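Local coordinates for ABC transporter ATP-binding protein (Sulfolobus tokodaii, PDB 2PJZ) that probably binds and hydrolyses ATP as the nucleotide-binding subunit of an ABC transporter, perhaps one that carries cobalt, at residues 1-6 with 25-30; 32-37 with 178-183; 46-51 with 80-85; 196-201 with 228-233. One frame throughout, in Å; residues are numbered along the deposited sequence. Where two conformers were deposited one is given.

Interaction 1 of 4, residues 1-6 with 25-30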
loop_
_atom_site.group_PDB
_atom_site.type_symbol
_atom_site.label_atom_id
_atom_site.label_comp_id
_atom_site.label_asym_id
_atom_site.label_seq_id
_atom_site.Cartn_x
_atom_site.Cartn_y
_atom_site.Cartn_z
ATOM N N MET A 1 -2.873 -10.349 -12.000
ATOM C CA MET A 1 -3.063 -11.304 -10.856
ATOM C C MET A 1 -1.842 -11.258 -9.927
ATOM O O MET A 1 -0.693 -11.437 -10.384
ATOM C CB MET A 1 -3.243 -12.728 -11.359
ATOM C CG MET A 1 -3.437 -13.790 -10.210
ATOM S SD MET A 1 -4.993 -13.641 -9.206
ATOM C CE MET A 1 -6.230 -14.152 -10.469
ATOM N N ILE A 2 -2.078 -11.024 -8.639
ATOM C CA ILE A 2 -1.013 -11.161 -7.620
ATOM C C ILE A 2 -1.489 -12.248 -6.688
ATOM O O ILE A 2 -2.643 -12.199 -6.211
ATOM C CB ILE A 2 -0.837 -9.838 -6.777
ATOM C CG1 ILE A 2 -0.480 -8.646 -7.673
ATOM C CG2 ILE A 2 0.173 -10.030 -5.622
ATOM C CD1 ILE A 2 -0.673 -7.285 -6.968
ATOM N N GLN A 3 -0.667 -13.273 -6.484
ATOM C CA GLN A 3 -1.029 -14.350 -5.548
ATOM C C GLN A 3 0.053 -14.447 -4.482
ATOM O O GLN A 3 1.216 -14.658 -4.831
ATOM C CB GLN A 3 -1.091 -15.705 -6.225
ATOM C CG GLN A 3 -2.140 -15.858 -7.325
ATOM C CD GLN A 3 -1.822 -17.059 -8.174
ATOM O OE1 GLN A 3 -1.153 -16.936 -9.206
ATOM N NE2 GLN A 3 -2.243 -18.242 -7.715
ATOM N N LEU A 4 -0.330 -14.288 -3.208
ATOM C CA LEU A 4 0.587 -14.645 -2.092
ATOM C C LEU A 4 0.127 -15.970 -1.579
ATOM O O LEU A 4 -1.057 -16.127 -1.148
ATOM C CB LEU A 4 0.587 -13.589 -0.965
ATOM C CG LEU A 4 1.354 -12.276 -1.191
ATOM C CD1 LEU A 4 0.890 -11.507 -2.434
ATOM C CD2 LEU A 4 1.262 -11.410 0.063
ATOM N N LYS A 5 0.988 -16.985 -1.660
ATOM C CA LYS A 5 0.592 -18.339 -1.218
ATOM C C LYS A 5 1.466 -18.825 -0.071
ATOM O O LYS A 5 2.589 -19.290 -0.294
ATOM C CB LYS A 5 0.628 -19.378 -2.364
ATOM C CG LYS A 5 -0.004 -18.946 -3.700
ATOM C CD LYS A 5 -1.507 -18.660 -3.620
ATOM C CE LYS A 5 -2.375 -19.941 -3.444
ATOM N NZ LYS A 5 -3.841 -19.611 -3.438
ATOM N N ASN A 6 0.938 -18.693 1.143
ATOM C CA ASN A 6 1.600 -19.093 2.391
ATOM C C ASN A 6 2.927 -18.336 2.581
ATOM O O ASN A 6 3.983 -18.937 2.803
ATOM C CB ASN A 6 1.863 -20.615 2.402
ATOM C CG ASN A 6 2.235 -21.129 3.792
ATOM O OD1 ASN A 6 1.655 -20.697 4.786
ATOM N ND2 ASN A 6 3.203 -22.031 3.857
ATOM N N ASN A 25 -1.900 -15.177 3.068
ATOM C CA ASN A 25 -2.512 -15.579 1.797
ATOM C C ASN A 25 -3.378 -14.452 1.212
ATOM O O ASN A 25 -4.137 -13.795 1.938
ATOM C CB ASN A 25 -3.359 -16.812 1.995
ATOM C CG ASN A 25 -2.549 -18.029 2.320
ATOM O OD1 ASN A 25 -1.851 -18.576 1.467
ATOM N ND2 ASN A 25 -2.655 -18.488 3.575
ATOM N N LEU A 26 -3.232 -14.185 -0.082
ATOM C CA LEU A 26 -4.008 -13.128 -0.713
ATOM C C LEU A 26 -4.024 -13.346 -2.228
ATOM O O LEU A 26 -2.986 -13.671 -2.793
ATOM C CB LEU A 26 -3.374 -11.750 -0.425
ATOM C CG LEU A 26 -3.986 -10.516 -1.093
ATOM C CD1 LEU A 26 -5.349 -10.240 -0.499
ATOM C CD2 LEU A 26 -3.095 -9.290 -0.955
ATOM N N GLU A 27 -5.161 -13.106 -2.891
ATOM C CA GLU A 27 -5.167 -13.055 -4.367
ATOM C C GLU A 27 -5.839 -11.764 -4.744
ATOM O O GLU A 27 -6.908 -11.423 -4.189
ATOM C CB GLU A 27 -5.862 -14.298 -5.030
ATOM C CG GLU A 27 -5.106 -15.571 -4.703
ATOM C CD GLU A 27 -5.415 -16.797 -5.522
ATOM O OE1 GLU A 27 -6.456 -16.807 -6.218
ATOM O OE2 GLU A 27 -4.578 -17.753 -5.450
ATOM N N VAL A 28 -5.190 -11.016 -5.630
ATOM C CA VAL A 28 -5.705 -9.739 -6.108
ATOM C C VAL A 28 -5.732 -9.784 -7.626
ATOM O O VAL A 28 -4.711 -10.085 -8.256
ATOM C CB VAL A 28 -4.793 -8.573 -5.686
ATOM C CG1 VAL A 28 -5.337 -7.255 -6.231
ATOM C CG2 VAL A 28 -4.725 -8.493 -4.168
ATOM N N ASN A 29 -6.879 -9.477 -8.222
ATOM C CA ASN A 29 -6.883 -9.347 -9.682
ATOM C C ASN A 29 -7.815 -8.253 -10.142
ATOM O O ASN A 29 -8.947 -8.171 -9.654
ATOM C CB ASN A 29 -7.231 -10.665 -10.363
ATOM C CG ASN A 29 -8.625 -11.131 -10.074
ATOM O OD1 ASN A 29 -8.883 -11.703 -9.025
ATOM N ND2 ASN A 29 -9.540 -10.932 -11.039
ATOM N N GLY A 30 -7.330 -7.430 -11.066
ATOM C CA GLY A 30 -8.187 -6.522 -11.830
ATOM C C GLY A 30 -8.641 -5.300 -11.049
ATOM O O GLY A 30 -9.505 -4.539 -11.527
HETATM O O HOH W 1 -0.970 -20.620 4.718
#

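Interaction 2 of 4, residues 32-37 with 178-183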
loop_
_atom_site.group_PDB
_atom_site.type_symbol
_atom_site.label_atom_id
_atom_site.label_comp_id
_atom_site.label_asym_id
_atom_site.label_seq_id
_atom_site.Cartn_x
_atom_site.Cartn_y
_atom_site.Cartn_z
ATOM N N LYS A 32 -7.365 -2.461 -7.444
ATOM C CA LYS A 32 -6.468 -2.130 -6.310
ATOM C C LYS A 32 -7.131 -2.494 -5.008
ATOM O O LYS A 32 -8.320 -2.270 -4.841
ATOM C CB LYS A 32 -6.177 -0.633 -6.277
ATOM C CG LYS A 32 -5.205 -0.168 -7.345
ATOM C CD LYS A 32 -5.097 1.376 -7.331
ATOM C CE LYS A 32 -5.643 2.010 -8.620
ATOM N NZ LYS A 32 -7.164 2.278 -8.715
ATOM N N VAL A 33 -6.391 -3.089 -4.079
ATOM C CA VAL A 33 -6.959 -3.290 -2.749
ATOM C C VAL A 33 -6.071 -2.518 -1.766
ATOM O O VAL A 33 -4.888 -2.239 -2.061
ATOM C CB VAL A 33 -7.106 -4.776 -2.358
ATOM C CG1 VAL A 33 -7.992 -5.522 -3.389
ATOM C CG2 VAL A 33 -5.711 -5.470 -2.185
ATOM N N ILE A 34 -6.636 -2.168 -0.625
ATOM C CA ILE A 34 -5.889 -1.432 0.378
ATOM C C ILE A 34 -5.616 -2.341 1.562
ATOM O O ILE A 34 -6.496 -3.070 2.015
ATOM C CB ILE A 34 -6.676 -0.167 0.846
ATOM C CG1 ILE A 34 -6.890 0.777 -0.334
ATOM C CG2 ILE A 34 -5.928 0.560 2.008
ATOM C CD1 ILE A 34 -7.973 1.831 -0.071
ATOM N N ILE A 35 -4.381 -2.342 2.051
ATOM C CA ILE A 35 -4.089 -3.142 3.216
ATOM C C ILE A 35 -3.869 -2.117 4.312
ATOM O O ILE A 35 -3.026 -1.224 4.154
ATOM C CB ILE A 35 -2.810 -4.001 3.021
ATOM C CG1 ILE A 35 -3.063 -5.086 1.957
ATOM C CG2 ILE A 35 -2.378 -4.634 4.368
ATOM C CD1 ILE A 35 -1.813 -5.999 1.718
ATOM N N LEU A 36 -4.666 -2.242 5.385
ATOM C CA LEU A 36 -4.634 -1.288 6.500
ATOM C C LEU A 36 -3.972 -1.953 7.658
ATOM O O LEU A 36 -4.292 -3.075 7.996
ATOM C CB LEU A 36 -6.063 -0.894 6.950
ATOM C CG LEU A 36 -6.939 -0.161 5.970
ATOM C CD1 LEU A 36 -8.379 -0.056 6.535
ATOM C CD2 LEU A 36 -6.318 1.232 5.668
ATOM N N GLY A 37 -3.011 -1.293 8.268
ATOM C CA GLY A 37 -2.397 -1.941 9.422
ATOM C C GLY A 37 -1.670 -0.871 10.190
ATOM O O GLY A 37 -1.203 0.085 9.583
ATOM N N GLY A 178 -3.530 -3.735 -8.102
ATOM C CA GLY A 178 -2.378 -3.639 -7.206
ATOM C C GLY A 178 -2.762 -3.527 -5.765
ATOM O O GLY A 178 -3.885 -3.869 -5.356
ATOM N N ILE A 179 -1.804 -3.064 -4.969
ATOM C CA ILE A 179 -1.968 -3.073 -3.520
ATOM C C ILE A 179 -1.465 -1.735 -3.053
ATOM O O ILE A 179 -0.387 -1.294 -3.448
ATOM C CB ILE A 179 -1.149 -4.226 -2.853
ATOM C CG1 ILE A 179 -1.774 -5.594 -3.179
ATOM C CG2 ILE A 179 -1.106 -4.043 -1.283
ATOM C CD1 ILE A 179 -0.814 -6.760 -2.848
ATOM N N LEU A 180 -2.260 -1.073 -2.210
ATOM C CA LEU A 180 -1.869 0.189 -1.617
ATOM C C LEU A 180 -1.816 -0.075 -0.124
ATOM O O LEU A 180 -2.789 -0.542 0.426
ATOM C CB LEU A 180 -2.935 1.260 -1.900
ATOM C CG LEU A 180 -2.641 2.711 -1.475
ATOM C CD1 LEU A 180 -3.517 3.701 -2.275
ATOM C CD2 LEU A 180 -2.851 2.924 0.044
ATOM N N VAL A 181 -0.699 0.231 0.537
ATOM C CA VAL A 181 -0.646 0.021 1.974
ATOM C C VAL A 181 -0.589 1.340 2.742
ATOM O O VAL A 181 0.099 2.261 2.332
ATOM C CB VAL A 181 0.519 -0.931 2.437
ATOM C CG1 VAL A 181 0.567 -2.214 1.584
ATOM C CG2 VAL A 181 1.855 -0.242 2.421
ATOM N N THR A 182 -1.304 1.395 3.871
ATOM C CA THR A 182 -1.359 2.622 4.678
ATOM C C THR A 182 -1.813 2.379 6.097
ATOM O O THR A 182 -2.577 1.432 6.370
ATOM C CB THR A 182 -2.279 3.701 4.025
ATOM O OG1 THR A 182 -2.145 4.940 4.749
ATOM C CG2 THR A 182 -3.752 3.235 4.030
ATOM N N HIS A 183 -1.354 3.249 7.010
ATOM C CA HIS A 183 -1.834 3.235 8.387
ATOM C C HIS A 183 -2.836 4.396 8.612
ATOM O O HIS A 183 -3.452 4.499 9.679
ATOM C CB HIS A 183 -0.649 3.339 9.372
ATOM C CG HIS A 183 0.008 4.684 9.394
ATOM N ND1 HIS A 183 -0.356 5.673 10.284
ATOM C CD2 HIS A 183 1.012 5.206 8.647
ATOM C CE1 HIS A 183 0.383 6.748 10.079
ATOM N NE2 HIS A 183 1.219 6.497 9.091
#

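Interaction 3 of 4, residues 46-51 with 80-85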
loop_
_atom_site.group_PDB
_atom_site.type_symbol
_atom_site.label_atom_id
_atom_site.label_comp_id
_atom_site.label_asym_id
_atom_site.label_seq_id
_atom_site.Cartn_x
_atom_site.Cartn_y
_atom_site.Cartn_z
ATOM N N LEU A 46 5.863 -6.534 3.501
ATOM C CA LEU A 46 5.097 -7.344 2.535
ATOM C C LEU A 46 5.222 -6.804 1.108
ATOM O O LEU A 46 5.490 -7.555 0.166
ATOM C CB LEU A 46 3.632 -7.392 2.969
ATOM C CG LEU A 46 2.741 -8.624 2.835
ATOM C CD1 LEU A 46 3.441 -9.881 3.291
ATOM C CD2 LEU A 46 1.504 -8.371 3.739
ATOM N N LEU A 47 5.094 -5.488 0.953
ATOM C CA LEU A 47 5.286 -4.872 -0.347
ATOM C C LEU A 47 6.695 -5.043 -0.877
ATOM O O LEU A 47 6.885 -5.233 -2.081
ATOM C CB LEU A 47 4.955 -3.379 -0.246
ATOM C CG LEU A 47 4.066 -2.740 -1.304
ATOM C CD1 LEU A 47 2.851 -3.613 -1.815
ATOM C CD2 LEU A 47 3.558 -1.413 -0.716
ATOM N N ARG A 48 7.693 -4.962 0.004
ATOM C CA ARG A 48 9.071 -5.157 -0.427
ATOM C C ARG A 48 9.257 -6.588 -0.985
ATOM O O ARG A 48 9.877 -6.772 -2.024
ATOM C CB ARG A 48 10.054 -4.830 0.716
ATOM C CG ARG A 48 10.261 -3.310 0.939
ATOM C CD ARG A 48 11.063 -2.992 2.214
ATOM N NE ARG A 48 12.472 -3.343 2.085
ATOM C CZ ARG A 48 13.311 -3.547 3.100
ATOM N NH1 ARG A 48 12.907 -3.455 4.362
ATOM N NH2 ARG A 48 14.575 -3.846 2.845
ATOM N N ALA A 49 8.716 -7.588 -0.297
ATOM C CA ALA A 49 8.769 -8.972 -0.778
ATOM C C ALA A 49 8.093 -9.125 -2.155
ATOM O O ALA A 49 8.656 -9.734 -3.077
ATOM C CB ALA A 49 8.153 -9.912 0.227
ATOM N N ILE A 50 6.888 -8.583 -2.293
ATOM C CA ILE A 50 6.165 -8.647 -3.587
ATOM C C ILE A 50 6.983 -7.975 -4.704
ATOM O O ILE A 50 6.999 -8.447 -5.850
ATOM C CB ILE A 50 4.744 -7.970 -3.455
ATOM C CG1 ILE A 50 3.853 -8.751 -2.466
ATOM C CG2 ILE A 50 4.088 -7.817 -4.833
ATOM C CD1 ILE A 50 2.559 -7.950 -2.046
ATOM N N SER A 51 7.702 -6.902 -4.360
ATOM C CA SER A 51 8.507 -6.133 -5.336
ATOM C C SER A 51 9.894 -6.690 -5.608
ATOM O O SER A 51 10.677 -6.092 -6.382
ATOM C CB SER A 51 8.618 -4.666 -4.922
ATOM O OG SER A 51 7.345 -4.152 -4.616
ATOM N N LEU A 80 8.257 2.248 -3.812
ATOM C CA LEU A 80 9.157 1.999 -2.658
ATOM C C LEU A 80 10.518 2.665 -2.880
ATOM O O LEU A 80 11.066 2.623 -3.996
ATOM C CB LEU A 80 9.375 0.500 -2.399
ATOM C CG LEU A 80 8.223 -0.239 -1.712
ATOM C CD1 LEU A 80 8.436 -1.759 -1.972
ATOM C CD2 LEU A 80 8.131 0.051 -0.208
ATOM N N PRO A 81 11.073 3.267 -1.818
ATOM C CA PRO A 81 12.322 4.026 -1.996
ATOM C C PRO A 81 13.456 3.152 -2.551
ATOM O O PRO A 81 14.287 3.646 -3.300
ATOM C CB PRO A 81 12.658 4.518 -0.579
ATOM C CG PRO A 81 11.413 4.467 0.170
ATOM C CD PRO A 81 10.578 3.315 -0.435
ATOM N N GLU A 82 13.453 1.863 -2.210
ATOM C CA GLU A 82 14.468 0.894 -2.682
ATOM C C GLU A 82 14.542 0.795 -4.223
ATOM O O GLU A 82 15.583 0.414 -4.790
ATOM C CB GLU A 82 14.180 -0.502 -2.107
ATOM C CG GLU A 82 14.417 -0.682 -0.603
ATOM C CD GLU A 82 13.220 -0.333 0.281
ATOM O OE1 GLU A 82 12.256 0.369 -0.138
ATOM O OE2 GLU A 82 13.265 -0.752 1.451
ATOM N N ALA A 83 13.449 1.139 -4.900
ATOM C CA ALA A 83 13.406 1.100 -6.385
ATOM C C ALA A 83 14.097 2.304 -7.052
ATOM O O ALA A 83 14.261 2.332 -8.277
ATOM C CB ALA A 83 11.935 0.960 -6.888
ATOM N N TYR A 84 14.485 3.305 -6.257
ATOM C CA TYR A 84 14.983 4.571 -6.793
ATOM C C TYR A 84 16.282 4.966 -6.126
ATOM O O TYR A 84 16.506 4.669 -4.958
ATOM C CB TYR A 84 13.938 5.671 -6.639
ATOM C CG TYR A 84 12.620 5.251 -7.242
ATOM C CD1 TYR A 84 12.415 5.316 -8.624
ATOM C CD2 TYR A 84 11.602 4.724 -6.442
ATOM C CE1 TYR A 84 11.217 4.908 -9.190
ATOM C CE2 TYR A 84 10.382 4.308 -7.008
ATOM C CZ TYR A 84 10.205 4.414 -8.386
ATOM O OH TYR A 84 9.032 4.011 -8.973
ATOM N N GLU A 85 17.149 5.615 -6.888
ATOM C CA GLU A 85 18.501 5.882 -6.408
ATOM C C GLU A 85 18.519 7.256 -5.792
ATOM O O GLU A 85 18.492 8.267 -6.489
ATOM C CB GLU A 85 19.528 5.731 -7.525
ATOM C CG GLU A 85 19.707 4.296 -7.989
ATOM C CD GLU A 85 20.472 4.209 -9.298
ATOM O OE1 GLU A 85 21.221 5.170 -9.618
ATOM O OE2 GLU A 85 20.322 3.182 -10.011
#

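Interaction 4 of 4, residues 196-201 with 228-233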
loop_
_atom_site.group_PDB
_atom_site.type_symbol
_atom_site.label_atom_id
_atom_site.label_comp_id
_atom_site.label_asym_id
_atom_site.label_seq_id
_atom_site.Cartn_x
_atom_site.Cartn_y
_atom_site.Cartn_z
ATOM N N ALA A 196 -10.728 -3.303 1.105
ATOM C CA ALA A 196 -9.681 -3.299 2.132
ATOM C C ALA A 196 -9.486 -4.632 2.867
ATOM O O ALA A 196 -10.418 -5.428 3.101
ATOM C CB ALA A 196 -9.945 -2.153 3.183
ATOM N N TYR A 197 -8.240 -4.842 3.287
ATOM C CA TYR A 197 -7.873 -5.899 4.203
ATOM C C TYR A 197 -7.174 -5.246 5.399
ATOM O O TYR A 197 -6.577 -4.200 5.259
ATOM C CB TYR A 197 -6.864 -6.834 3.542
ATOM C CG TYR A 197 -7.450 -7.627 2.404
ATOM C CD1 TYR A 197 -7.848 -8.943 2.607
ATOM C CD2 TYR A 197 -7.609 -7.056 1.140
ATOM C CE1 TYR A 197 -8.402 -9.710 1.569
ATOM C CE2 TYR A 197 -8.167 -7.802 0.080
ATOM C CZ TYR A 197 -8.550 -9.137 0.325
ATOM O OH TYR A 197 -9.117 -9.906 -0.664
ATOM N N PHE A 198 -7.307 -5.858 6.566
ATOM C CA PHE A 198 -6.554 -5.464 7.756
ATOM C C PHE A 198 -5.383 -6.428 7.974
ATOM O O PHE A 198 -5.567 -7.632 7.932
ATOM C CB PHE A 198 -7.462 -5.568 8.987
ATOM C CG PHE A 198 -8.506 -4.499 9.032
ATOM C CD1 PHE A 198 -8.245 -3.282 9.689
ATOM C CD2 PHE A 198 -9.738 -4.697 8.408
ATOM C CE1 PHE A 198 -9.216 -2.272 9.742
ATOM C CE2 PHE A 198 -10.722 -3.696 8.470
ATOM C CZ PHE A 198 -10.459 -2.485 9.127
ATOM N N LEU A 199 -4.196 -5.891 8.221
ATOM C CA LEU A 199 -3.085 -6.736 8.695
ATOM C C LEU A 199 -3.111 -6.609 10.221
ATOM O O LEU A 199 -2.568 -5.640 10.757
ATOM C CB LEU A 199 -1.752 -6.251 8.105
ATOM C CG LEU A 199 -0.491 -7.113 8.306
ATOM C CD1 LEU A 199 -0.664 -8.561 7.810
ATOM C CD2 LEU A 199 0.641 -6.452 7.611
ATOM N N VAL A 200 -3.747 -7.583 10.876
ATOM C CA VAL A 200 -3.841 -7.702 12.364
ATOM C C VAL A 200 -4.037 -9.154 12.764
ATOM O O VAL A 200 -4.452 -9.965 11.964
ATOM C CB VAL A 200 -5.041 -6.895 12.978
ATOM C CG1 VAL A 200 -4.739 -5.414 12.989
ATOM C CG2 VAL A 200 -6.338 -7.191 12.233
ATOM N N GLY A 201 -3.764 -9.498 14.018
ATOM C CA GLY A 201 -3.937 -10.882 14.466
ATOM C C GLY A 201 -2.969 -11.774 13.735
ATOM O O GLY A 201 -3.278 -12.932 13.400
ATOM N N LEU A 228 -17.410 -7.853 8.670
ATOM C CA LEU A 228 -16.159 -8.604 8.808
ATOM C C LEU A 228 -15.877 -8.861 10.274
ATOM O O LEU A 228 -16.025 -7.958 11.090
ATOM C CB LEU A 228 -14.997 -7.808 8.187
ATOM C CG LEU A 228 -13.585 -8.418 8.250
ATOM C CD1 LEU A 228 -13.529 -9.695 7.421
ATOM C CD2 LEU A 228 -12.561 -7.400 7.734
ATOM N N VAL A 229 -15.476 -10.087 10.599
ATOM C CA VAL A 229 -15.038 -10.412 11.955
ATOM C C VAL A 229 -13.516 -10.608 11.997
ATOM O O VAL A 229 -12.983 -11.456 11.299
ATOM C CB VAL A 229 -15.744 -11.661 12.529
ATOM C CG1 VAL A 229 -15.287 -11.921 13.976
ATOM C CG2 VAL A 229 -17.307 -11.476 12.479
ATOM N N LEU A 230 -12.839 -9.802 12.806
ATOM C CA LEU A 230 -11.384 -9.904 12.976
ATOM C C LEU A 230 -11.022 -10.761 14.173
ATOM O O LEU A 230 -11.530 -10.539 15.258
ATOM C CB LEU A 230 -10.773 -8.520 13.195
ATOM C CG LEU A 230 -10.986 -7.449 12.128
ATOM C CD1 LEU A 230 -10.463 -6.142 12.645
ATOM C CD2 LEU A 230 -10.294 -7.861 10.819
ATOM N N ASP A 231 -10.125 -11.722 13.967
ATOM C CA ASP A 231 -9.503 -12.495 15.057
ATOM C C ASP A 231 -8.205 -11.824 15.548
ATOM O O ASP A 231 -7.290 -11.609 14.743
ATOM C CB ASP A 231 -9.231 -13.911 14.547
ATOM C CG ASP A 231 -10.462 -14.553 13.922
ATOM O OD1 ASP A 231 -11.539 -14.541 14.561
ATOM O OD2 ASP A 231 -10.384 -15.074 12.796
ATOM N N ILE A 232 -8.143 -11.466 16.840
ATOM C CA ILE A 232 -7.031 -10.686 17.445
ATOM C C ILE A 232 -6.640 -11.141 18.878
ATOM O O ILE A 232 -7.500 -11.169 19.767
ATOM C CB ILE A 232 -7.370 -9.192 17.507
ATOM C CG1 ILE A 232 -7.688 -8.647 16.110
ATOM C CG2 ILE A 232 -6.228 -8.400 18.148
ATOM C CD1 ILE A 232 -8.239 -7.263 16.111
ATOM N N MET A 233 -5.337 -11.394 19.104
ATOM C CA MET A 233 -4.812 -12.252 20.215
ATOM C C MET A 233 -5.686 -13.501 20.347
ATOM O O MET A 233 -5.464 -14.480 19.634
ATOM C CB MET A 233 -4.451 -11.504 21.546
ATOM C CG MET A 233 -4.666 -9.977 21.478
ATOM S SD MET A 233 -3.443 -8.688 22.081
HETATM O O HOH W 2 -5.197 -13.789 15.379
#

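Interaction 1 of 4, residues 1-6 with 25-30
Q3 and E27 face each other as a non-hydrogen-bonded pair of two antiparallel strands, their side chains lying alongside and pointing the same way. The E27 chain shows how one acidic group can tie several neighbours together. Its CB passes the carbonyl oxygen of I2, and CG lies 4.0 Å from Q3 CG. With chi2 at -165°, CD is held extended, 3.9 Å from that same Q3 CG. At the tip, OE2 takes a long hydrogen bond of 3.3 Å from Q3 NE2 and, in one of two K5 conformers, perhaps not both, a salt bridge of 2.8 Å from K5 NZ. These donors approach from opposite faces of the carboxylate, whose plane stands 89° from the Q3 amide. An alanine in place of Q3 would probably leave E27 OE2 without its amide donor and the acid freer to turn about its end.

The other face is apolar: I2 lies against V28 and L4 against L26, both hydrogen-bonded pairs, with I2 N to V28 O at 2.8 Å. Where the chain turns, N25 OD1 accepts from N6 N at 2.8 Å, the donor lying above the amide plane, and a water joins N25 ND2 to N6 OD1, which also bonds N23. These are strands 2-11 and 17-28, a beta hairpin in the antiparallel beta-subdomain characteristic of ABC ATPases.

Interaction 2 of 4, residues 32-37 with 178-183
V33 and I179 stand opposite each other in two parallel strands, and a ladder of backbone bonds carries most of the polar contact. V33 N gives to G178 O, L180 N to V33 O and I35 N to L180 O, each at 2.9 Å; T182 N to I35 O is 3.1 Å, and G37 N to T182 O is a weak last rung. CA-H...O contacts fill in between, the shortest from I34 CA to L180 O at 3.2 Å.

Apolar packing follows on both faces. On one, I35 CD1 meets I179 CG2 at 3.7 Å, the two chains crossing obliquely, while V33 CG2 lies beside I179 CG1. On the other, T182 CG2 is 3.6 Å from L36 CD2 and also touches I34 CG2. The T182 hydroxyl, anti to the backbone N (chi1 -172°), is held by E154.

H183, which fits the H-loop histidine of ABC ATPases, sets CB against G37 O and is bonded to E157 through NE2. G37 opens a probable P-loop, near a bound sulfate. Strand 195-200 flanks 32-36 in the same sheet, helix 43-50 covers I179 and V181, and strand 17-28 reaches V33 and I179.

Interaction 3 of 4, residues 46-51 with 80-85
L80, with the largest buried surface of this contact, drives its CD1 methyl against the last turn of helix 43-50. CD1 is anti to CA (chi2 162°), which extends the methyl to 3.8 Å from L47 O and 3.7 Å from S51 OG. R48 CG lies 3.8 Å from the same methyl, the R48 chain crossing L80 at about a right angle.

R48 and E82 supply the charged part. In one of two R48 conformers, perhaps not both, E82 OE2 sits over a face of the guanidinium, 2.8 Å from NE. The carboxylate and guanidinium planes are only 23° apart, but no N-H points at the oxygen, leaving a salt bridge of charges alone.

S51 OG donates to L47 O at 2.8 Å and also bonds Y76. L47 O takes the S51 backbone N from its opposite face, a doubly gripped carbonyl at the helix end. An alanine in place of S51 would probably leave L47 O and Y76 without this hydroxyl partner and open a small gap beside L80 CD1.

Residues 80-85 follow strand 76-78, probably in the Q-loop region of ABC ATPases. L53 touches both L80 and E82, helix 131-144 packs on P81 and Y84, and L47 rests on strand 177-182.

Interaction 4 of 4, residues 196-201 with 228-233
Strand 196-200 of the mixed core sheet and strand 228-232, an outer strand of the C-terminal antiparallel sheet, pack through their side chains, nearly parallel (13°), their axes 8.6 Å apart at closest approach. That spacing is too wide for backbone pairing, and side chains fill it.

F198 is central. L230 crosses its side chain at about a right angle, with CD1 over one face of the ring and CD2 4.0 Å from F198 CD2. L228 slides past in the opposite direction and brings its own CD2 to 4.0 Å from the same ring atom, at an oblique approach. Further along, V200 CG2 touches L230 CD2 and I232 CD1, both at 4.3 Å, so L230 lies against both F198 and V200.

At the end, the packing turns polar. G201, with positive phi, brings its CA to 3.4 Å from D231 O, an approach that leaves no room for a CB between them. A water donates to G201 O at 2.9 Å and, weakly, to D231 O; Q205 NE2 bonds both D231 O and V200 O. The D231 carboxylate turns to K236 in a salt bridge.

Helix 256-260 covers F198, V200 and I232, strand 235-241 adds I239 beside F198, and within its own sheet strand 195-200 pairs with 32-36 on one edge and with 203-209 on the other.

Overall arrangement
Interaction 2 is the buried core, its centre about 4 Å from the centre of the chain, and the others are partly buried around it. Interactions 1 and 2 both depend on backbone pairing, antiparallel in the first and parallel in the second, but only interaction 1 has an outer face of charged and amide groups. Interactions 3 and 4 form without backbone bonds across them: one sets a leucine and a salt bridge against a helix end, the other packs apolar side chains between sheets. I179 of interaction 2 touches L26 of interaction 1 and both L47 and I50 of interaction 3. Interaction 4 joins interaction 2 through neighbouring strands 32-36 and 195-200.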